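Local coordinates for protein serine racemase (Enterococcus faecalis, PDB 4ECL) that belongs to the alanine racemase family and pairs an N-terminal TIM-barrel domain with a C-terminal domain built mainly of beta strands, at residues 7-12 / 243-248; 180-185 / 197-202; 273-278 / 320-325. One frame throughout, in Å; residues are numbered along the deposited sequence.

How the contacts relate
Strand 7-11, near the N terminus, pairs with the start of strand 245-257 in contact 1, closing a long loop that contains the whole TIM barrel and placing the first strand in the sheet of the C-terminal domain. Contact 2 falls within that loop: 180-185 and 197-202 close a short connection inside one beta-alpha-beta unit of the barrel, on the opposite side of the chain's centre. Contact 3 follows in series, joining 273-278 to 320-325 farther out in the C-terminal domain. Contacts 1 and 3 share a sheet, in which strands 245-257 and 275-280 are neighbours, yet their nearest atoms are about 12 Å apart. No two contacts cross.

Contact 1: 7-12 / 243-248; sequences AYLEIN and PVLSLK
Tyr-8 through Ile-11 pair with Lys-248 through Leu-245 as antiparallel strands in the mixed sheet of the C-terminal domain, so the first strand of the chain lies beside one that comes more than 230 residues later. Tyr-8 with Lys-248 and Glu-10 with Ser-246 are hydrogen-bonded pairs, each closed by two backbone bonds; Leu-9 with Leu-247 and Ile-11 with Leu-245 are non-hydrogen-bonded. Beyond the strand, Asn-12 N reaches Val-244 O at 2.7 Å in an almost straight bond (179°).

The two faces differ in character. On the face of Leu-9, Leu-245 and Leu-247, Leu-9 CD2 touches Leu-245 CD1 at 3.8 Å and Leu-247 CD1 at 3.7 Å, branched apolar side chains that interlock without polar atoms to satisfy. At the strand end, Ile-11 CG2 meets Val-244 CG1 at 3.6 Å. On the face of Tyr-8, Glu-10, Ser-246 and Lys-248, Tyr-8 has CG between its backbone N and carbonyl carbon (chi1 54°), and Lys-248 CB lies over its ring, 3.7 Å from the centroid, a CH-pi contact; Glu-10 CG lies at the ring's edge. Lys-248 NZ stays 4.7 Å from Glu-10 OE2, with its own hydrogen bond to Thr-334 OG1, while Glu-10 OE1 forms a salt bridge with Arg-373. Water 1 donates to Glu-10 O at 2.9 Å and also bonds Ser-246 OG, a small polar group suited to its partly exposed place.

Along its other edge, strand 7-11 runs parallel to strand 369-372, Leu-9 bonding to Asn-369 and Ile-371. Asn-12 caps helix 13-25 through Asn-15 N, and Val-244 packs on Leu-16 of that helix.

Contact 2: 180-185 / 197-202; sequences GSFYKV and PKVHIQ
Phe-182, on the inner side of helix 169-191, sets its ring against the side chains of Val-199 and Ile-201, one at its edge and one over a face. Its CB already points toward the strand, and CG stands anti to the backbone N (chi1 -175°). Along one side of that ring, CD2 touches Ile-201 CD1 at 3.7 Å. The next atom, CE2, meets Val-199 CG1 at 3.6 Å, with the methyl at the ring's edge and near its plane. CZ, at the tip, is still 4.1 Å from the same Val-199 CG1. Ile-201 CG1 comes over a face instead, 4.2 Å from the centroid and 27° off the normal, a CH-pi contact.

Tyr-183, one residue on, adds a second aromatic ring. Phe-182 CD2 lies over the centre of that ring, while Tyr-183 OH approaches Ile-201 CD1 to 3.2 Å, a close touch between hydroxyl and methyl. No hydrogen bond joins the segments; the contact is made by branched aliphatic chains against aromatic rings, which suits a largely buried place.

Side chains alternate along 199-201: Val-199 and Ile-201 point toward the helix, whereas His-200 points away from it and bonds to Arg-219 and His-123. Phe-182 also rests on Ile-157 of strand 152-158, so the helix covers both flanking parallel strands, as in the beta-alpha-beta crossover units from which a TIM barrel is built.

Contact 3: 273-278 / 320-325; sequences RDSLIA and DVTDIP
An Asx turn at Asp-320, overlapping a type I beta turn from Val-321 to Ile-324, presents Thr-322 and Val-321 to the edge of strand 275-280. Leu-276 is held there at both backbone polar atoms: its N donates to Thr-322 OG1 at 3.1 Å, and its O accepts from Val-321 N at 2.9 Å. Threonine suits the place because its hydroxyl serves twice, accepting from Leu-276 while donating to Asp-320 OD1. That same carboxylate oxygen takes Thr-322 N on its anti side at 3.1 Å and the hydroxyl through its syn lone pair, so Asp-320 OD1 accepts from two donors of Thr-322.

Ile-277 and Asp-320 form a non-hydrogen-bonded antiparallel pair, and here the backbone leaves the pairing of strands 275-280 and 317-320 in the C-terminal domain's sheet for the loop leading to strand 332-334. Ile-277 CD1 lies 3.8 Å from Asp-320 CA. Val-321 spreads its two methyls, CG2 toward Leu-276 CB at 3.9 Å and CG1 toward Ala-278 CB, a short side chain that leaves the methyl to rest at 4.0 Å.

Nearer the surface, Arg-273 runs extended from CG to NE and forms a salt bridge with Asp-323. Arg-273 NH2 donates to Asp-323 OD2 at 3.0 Å (165°), with the oxygen in the guanidinium plane and approached on its syn side, tilted from the carboxylate plane; the bond from NH2 to Asp-323 OD1, at 2.7 Å, is bent and weak. The guanidinium and carboxylate planes stand 82° apart. Thr-322 CG2 covers one face of the guanidinium.

Contact 1: 7-12 / 243-248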
# COMPACT_ATOMS: atom_id res chain seq x y z
N ALA A 7 -15.45 -1.52 2.79
CA ALA A 7 -14.37 -2.28 3.40
C ALA A 7 -13.72 -1.39 4.42
O ALA A 7 -13.56 -0.19 4.20
CB ALA A 7 -13.35 -2.72 2.35
N TYR A 8 -13.34 -1.97 5.55
CA TYR A 8 -12.86 -1.16 6.66
C TYR A 8 -12.01 -1.96 7.62
O TYR A 8 -12.05 -3.20 7.62
CB TYR A 8 -14.03 -0.52 7.40
CG TYR A 8 -15.07 -1.51 7.86
CD1 TYR A 8 -16.07 -1.93 7.00
CD2 TYR A 8 -15.04 -2.03 9.15
CE1 TYR A 8 -17.03 -2.85 7.41
CE2 TYR A 8 -16.00 -2.95 9.57
CZ TYR A 8 -16.99 -3.35 8.69
OH TYR A 8 -17.95 -4.26 9.08
N LEU A 9 -11.21 -1.23 8.39
CA LEU A 9 -10.45 -1.81 9.48
C LEU A 9 -11.18 -1.50 10.78
O LEU A 9 -11.73 -0.41 10.95
CB LEU A 9 -9.04 -1.21 9.55
CG LEU A 9 -8.11 -1.53 8.38
CD1 LEU A 9 -6.90 -0.62 8.42
CD2 LEU A 9 -7.69 -2.99 8.42
N GLU A 10 -11.17 -2.47 11.68
CA GLU A 10 -11.79 -2.32 12.98
C GLU A 10 -10.68 -2.43 14.00
O GLU A 10 -9.91 -3.40 13.99
CB GLU A 10 -12.85 -3.43 13.19
CG GLU A 10 -14.28 -2.95 13.08
CD GLU A 10 -15.29 -4.02 13.50
OE1 GLU A 10 -16.36 -4.10 12.86
OE2 GLU A 10 -15.02 -4.76 14.46
N ILE A 11 -10.54 -1.40 14.83
CA ILE A 11 -9.45 -1.31 15.79
C ILE A 11 -9.97 -1.57 17.20
O ILE A 11 -10.75 -0.78 17.74
CB ILE A 11 -8.80 0.09 15.75
CG1 ILE A 11 -8.29 0.40 14.35
CG2 ILE A 11 -7.66 0.18 16.74
CD1 ILE A 11 -7.28 -0.61 13.85
N ASN A 12 -9.56 -2.70 17.79
CA ASN A 12 -10.05 -3.06 19.12
C ASN A 12 -9.24 -2.33 20.19
O ASN A 12 -8.17 -2.79 20.62
CB ASN A 12 -10.00 -4.58 19.33
CG ASN A 12 -10.70 -5.01 20.64
OD1 ASN A 12 -10.75 -4.26 21.61
ND2 ASN A 12 -11.26 -6.22 20.64
N PRO A 243 -4.85 -9.43 19.53
CA PRO A 243 -4.86 -8.72 18.23
C PRO A 243 -5.76 -7.49 18.26
O PRO A 243 -6.90 -7.55 18.74
CB PRO A 243 -5.43 -9.77 17.26
CG PRO A 243 -6.19 -10.74 18.12
CD PRO A 243 -5.43 -10.78 19.43
N VAL A 244 -5.24 -6.39 17.75
CA VAL A 244 -5.95 -5.12 17.76
C VAL A 244 -6.74 -4.88 16.47
O VAL A 244 -7.84 -4.30 16.49
CB VAL A 244 -4.96 -3.95 18.00
CG1 VAL A 244 -5.66 -2.60 17.85
CG2 VAL A 244 -4.32 -4.08 19.38
N LEU A 245 -6.18 -5.33 15.34
CA LEU A 245 -6.76 -5.01 14.03
C LEU A 245 -7.65 -6.10 13.45
O LEU A 245 -7.28 -7.27 13.44
CB LEU A 245 -5.65 -4.67 13.04
CG LEU A 245 -6.03 -4.29 11.60
CD1 LEU A 245 -5.02 -3.28 11.04
CD2 LEU A 245 -6.09 -5.52 10.69
N SER A 246 -8.80 -5.70 12.93
CA SER A 246 -9.58 -6.57 12.06
C SER A 246 -9.77 -5.92 10.70
O SER A 246 -9.85 -4.70 10.61
CB SER A 246 -10.95 -6.86 12.67
OG SER A 246 -10.83 -7.77 13.72
N LEU A 247 -9.85 -6.74 9.66
CA LEU A 247 -10.14 -6.27 8.30
C LEU A 247 -11.46 -6.87 7.78
O LEU A 247 -11.62 -8.09 7.73
CB LEU A 247 -9.01 -6.63 7.35
CG LEU A 247 -9.20 -6.30 5.86
CD1 LEU A 247 -9.31 -4.80 5.63
CD2 LEU A 247 -8.07 -6.90 5.03
N LYS A 248 -12.38 -5.99 7.38
CA LYS A 248 -13.76 -6.41 7.09
C LYS A 248 -14.23 -5.88 5.74
O LYS A 248 -13.73 -4.86 5.26
CB LYS A 248 -14.72 -5.88 8.15
CG LYS A 248 -14.32 -6.14 9.58
CD LYS A 248 -14.80 -7.49 10.05
CE LYS A 248 -14.63 -7.59 11.56
NZ LYS A 248 -15.20 -8.84 12.12
O HOH W 1 -10.52 -5.62 15.74

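Contact 2: 180-185 / 197-202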
# COMPACT_ATOMS: atom_id res chain seq x y z
N GLY A 180 27.12 -6.12 23.70
CA GLY A 180 28.45 -5.90 24.26
C GLY A 180 29.12 -4.67 23.67
O GLY A 180 29.70 -3.85 24.40
N SER A 181 29.04 -4.52 22.35
CA SER A 181 29.64 -3.38 21.67
C SER A 181 29.00 -2.10 22.16
O SER A 181 29.67 -1.09 22.32
CB SER A 181 29.42 -3.48 20.16
OG SER A 181 29.85 -4.74 19.67
N PHE A 182 27.70 -2.14 22.39
CA PHE A 182 26.97 -0.95 22.77
C PHE A 182 27.43 -0.42 24.14
O PHE A 182 27.63 0.78 24.31
CB PHE A 182 25.46 -1.22 22.79
CG PHE A 182 24.64 -0.01 23.06
CD1 PHE A 182 24.41 0.93 22.06
CD2 PHE A 182 24.09 0.21 24.31
CE1 PHE A 182 23.65 2.06 22.31
CE2 PHE A 182 23.33 1.33 24.56
CZ PHE A 182 23.12 2.26 23.56
N TYR A 183 27.56 -1.31 25.11
CA TYR A 183 27.95 -0.89 26.45
C TYR A 183 29.44 -0.55 26.53
O TYR A 183 29.86 0.26 27.37
CB TYR A 183 27.54 -1.92 27.49
CG TYR A 183 26.05 -1.91 27.74
CD1 TYR A 183 25.44 -0.85 28.40
CD2 TYR A 183 25.23 -2.94 27.28
CE1 TYR A 183 24.08 -0.82 28.61
CE2 TYR A 183 23.87 -2.92 27.49
CZ TYR A 183 23.29 -1.86 28.16
OH TYR A 183 21.93 -1.82 28.39
N LYS A 184 30.23 -1.15 25.65
CA LYS A 184 31.62 -0.74 25.51
C LYS A 184 31.68 0.75 25.18
O LYS A 184 32.45 1.50 25.79
CB LYS A 184 32.35 -1.57 24.46
CG LYS A 184 32.76 -2.96 24.94
CD LYS A 184 33.56 -3.71 23.88
CE LYS A 184 34.18 -4.99 24.44
NZ LYS A 184 33.17 -5.90 25.08
N VAL A 185 30.85 1.18 24.23
CA VAL A 185 30.74 2.60 23.90
C VAL A 185 30.36 3.43 25.12
O VAL A 185 30.99 4.45 25.41
CB VAL A 185 29.68 2.88 22.83
CG1 VAL A 185 29.43 4.38 22.73
CG2 VAL A 185 30.10 2.30 21.47
N PRO A 197 22.96 9.65 28.94
CA PRO A 197 21.52 9.95 28.88
C PRO A 197 20.65 8.68 28.89
O PRO A 197 21.15 7.60 29.21
CB PRO A 197 21.37 10.68 27.55
CG PRO A 197 22.46 10.11 26.70
CD PRO A 197 23.62 9.87 27.64
N LYS A 198 19.37 8.81 28.53
CA LYS A 198 18.48 7.66 28.46
C LYS A 198 18.94 6.65 27.40
O LYS A 198 19.41 7.03 26.33
CB LYS A 198 17.04 8.10 28.19
CG LYS A 198 16.51 9.07 29.24
CD LYS A 198 15.01 9.30 29.10
CE LYS A 198 14.46 10.05 30.30
NZ LYS A 198 12.97 9.97 30.33
N VAL A 199 18.80 5.37 27.73
CA VAL A 199 19.26 4.31 26.85
C VAL A 199 18.10 3.46 26.33
O VAL A 199 17.18 3.13 27.08
CB VAL A 199 20.24 3.38 27.60
CG1 VAL A 199 20.57 2.15 26.77
CG2 VAL A 199 21.52 4.15 27.98
N HIS A 200 18.15 3.10 25.04
CA HIS A 200 17.25 2.07 24.55
C HIS A 200 17.89 1.20 23.47
O HIS A 200 18.62 1.68 22.62
CB HIS A 200 15.87 2.63 24.14
CG HIS A 200 15.92 3.83 23.25
ND1 HIS A 200 15.58 3.79 21.91
CD2 HIS A 200 16.22 5.13 23.51
CE1 HIS A 200 15.68 5.00 21.39
NE2 HIS A 200 16.08 5.83 22.33
N ILE A 201 17.61 -0.09 23.53
CA ILE A 201 18.28 -1.10 22.72
C ILE A 201 17.21 -2.02 22.12
O ILE A 201 17.37 -2.56 21.03
CB ILE A 201 19.22 -1.94 23.63
CG1 ILE A 201 20.40 -1.09 24.09
CG2 ILE A 201 19.76 -3.19 22.93
CD1 ILE A 201 21.07 -1.66 25.34
N GLN A 202 16.11 -2.18 22.85
CA GLN A 202 15.11 -3.20 22.51
C GLN A 202 13.92 -2.72 21.69
O GLN A 202 13.33 -1.66 21.94
CB GLN A 202 14.56 -3.86 23.78
CG GLN A 202 15.61 -4.52 24.65
CD GLN A 202 15.26 -4.41 26.10
OE1 GLN A 202 15.31 -3.32 26.68
NE2 GLN A 202 14.85 -5.53 26.70

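Contact 3: 273-278 / 320-325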
# COMPACT_ATOMS: atom_id res chain seq x y z
N ARG A 273 -18.70 -27.86 -9.26
CA ARG A 273 -20.11 -28.06 -8.93
C ARG A 273 -20.85 -26.74 -9.13
O ARG A 273 -20.23 -25.69 -9.33
CB ARG A 273 -20.24 -28.52 -7.48
CG ARG A 273 -19.70 -27.53 -6.46
CD ARG A 273 -19.81 -28.10 -5.05
NE ARG A 273 -19.51 -27.11 -4.02
CZ ARG A 273 -19.58 -27.36 -2.72
NH1 ARG A 273 -19.93 -28.57 -2.29
NH2 ARG A 273 -19.29 -26.41 -1.84
N ASP A 274 -22.18 -26.79 -9.07
CA ASP A 274 -22.96 -25.56 -9.12
C ASP A 274 -22.70 -24.78 -7.85
O ASP A 274 -22.86 -25.30 -6.74
CB ASP A 274 -24.45 -25.87 -9.27
CG ASP A 274 -24.80 -26.36 -10.66
OD1 ASP A 274 -23.88 -26.82 -11.38
OD2 ASP A 274 -25.99 -26.30 -11.03
N SER A 275 -22.28 -23.53 -8.00
CA SER A 275 -21.75 -22.79 -6.87
C SER A 275 -22.44 -21.45 -6.62
O SER A 275 -23.12 -20.91 -7.50
CB SER A 275 -20.25 -22.57 -7.04
OG SER A 275 -19.56 -23.80 -7.18
N LEU A 276 -22.24 -20.94 -5.41
CA LEU A 276 -22.63 -19.59 -5.07
C LEU A 276 -21.37 -18.78 -4.80
O LEU A 276 -20.49 -19.21 -4.03
CB LEU A 276 -23.52 -19.59 -3.83
CG LEU A 276 -24.97 -19.96 -4.07
CD1 LEU A 276 -25.71 -20.08 -2.73
CD2 LEU A 276 -25.62 -18.92 -4.96
N ILE A 277 -21.29 -17.61 -5.42
CA ILE A 277 -20.13 -16.73 -5.27
C ILE A 277 -20.53 -15.40 -4.64
O ILE A 277 -21.49 -14.77 -5.08
CB ILE A 277 -19.46 -16.46 -6.64
CG1 ILE A 277 -18.72 -17.70 -7.12
CG2 ILE A 277 -18.51 -15.28 -6.56
CD1 ILE A 277 -17.84 -18.32 -6.06
N ALA A 278 -19.80 -14.98 -3.61
CA ALA A 278 -20.03 -13.66 -3.06
C ALA A 278 -18.95 -12.72 -3.55
O ALA A 278 -17.76 -13.05 -3.55
CB ALA A 278 -20.06 -13.70 -1.55
N ASP A 320 -16.17 -18.21 -2.22
CA ASP A 320 -17.09 -19.32 -2.43
C ASP A 320 -18.00 -19.48 -1.22
O ASP A 320 -17.53 -19.79 -0.13
CB ASP A 320 -16.26 -20.59 -2.61
CG ASP A 320 -17.05 -21.73 -3.19
OD1 ASP A 320 -18.29 -21.69 -3.14
OD2 ASP A 320 -16.40 -22.68 -3.68
N VAL A 321 -19.29 -19.25 -1.39
CA VAL A 321 -20.23 -19.40 -0.27
C VAL A 321 -21.24 -20.52 -0.51
O VAL A 321 -22.31 -20.53 0.10
CB VAL A 321 -20.95 -18.07 0.06
CG1 VAL A 321 -19.94 -17.05 0.61
CG2 VAL A 321 -21.66 -17.51 -1.16
N THR A 322 -20.87 -21.46 -1.37
CA THR A 322 -21.72 -22.60 -1.71
C THR A 322 -22.24 -23.33 -0.47
O THR A 322 -23.38 -23.81 -0.45
CB THR A 322 -20.98 -23.60 -2.63
OG1 THR A 322 -20.42 -22.90 -3.75
CG2 THR A 322 -21.94 -24.67 -3.15
N ASP A 323 -21.43 -23.40 0.58
CA ASP A 323 -21.81 -24.12 1.79
C ASP A 323 -22.13 -23.19 2.97
O ASP A 323 -22.01 -23.60 4.12
CB ASP A 323 -20.71 -25.11 2.20
CG ASP A 323 -20.29 -26.03 1.07
OD1 ASP A 323 -21.09 -26.23 0.13
OD2 ASP A 323 -19.16 -26.55 1.11
N ILE A 324 -22.52 -21.96 2.68
CA ILE A 324 -22.88 -21.01 3.74
C ILE A 324 -24.20 -20.34 3.40
O ILE A 324 -24.23 -19.34 2.69
CB ILE A 324 -21.81 -19.91 3.93
CG1 ILE A 324 -20.39 -20.49 3.90
CG2 ILE A 324 -22.07 -19.15 5.23
CD1 ILE A 324 -19.28 -19.44 3.93
N PRO A 325 -25.32 -20.89 3.90
CA PRO A 325 -26.61 -20.33 3.48
C PRO A 325 -26.86 -18.91 4.01
O PRO A 325 -27.55 -18.12 3.35
CB PRO A 325 -27.65 -21.33 4.02
CG PRO A 325 -26.92 -22.16 5.01
CD PRO A 325 -25.45 -22.13 4.68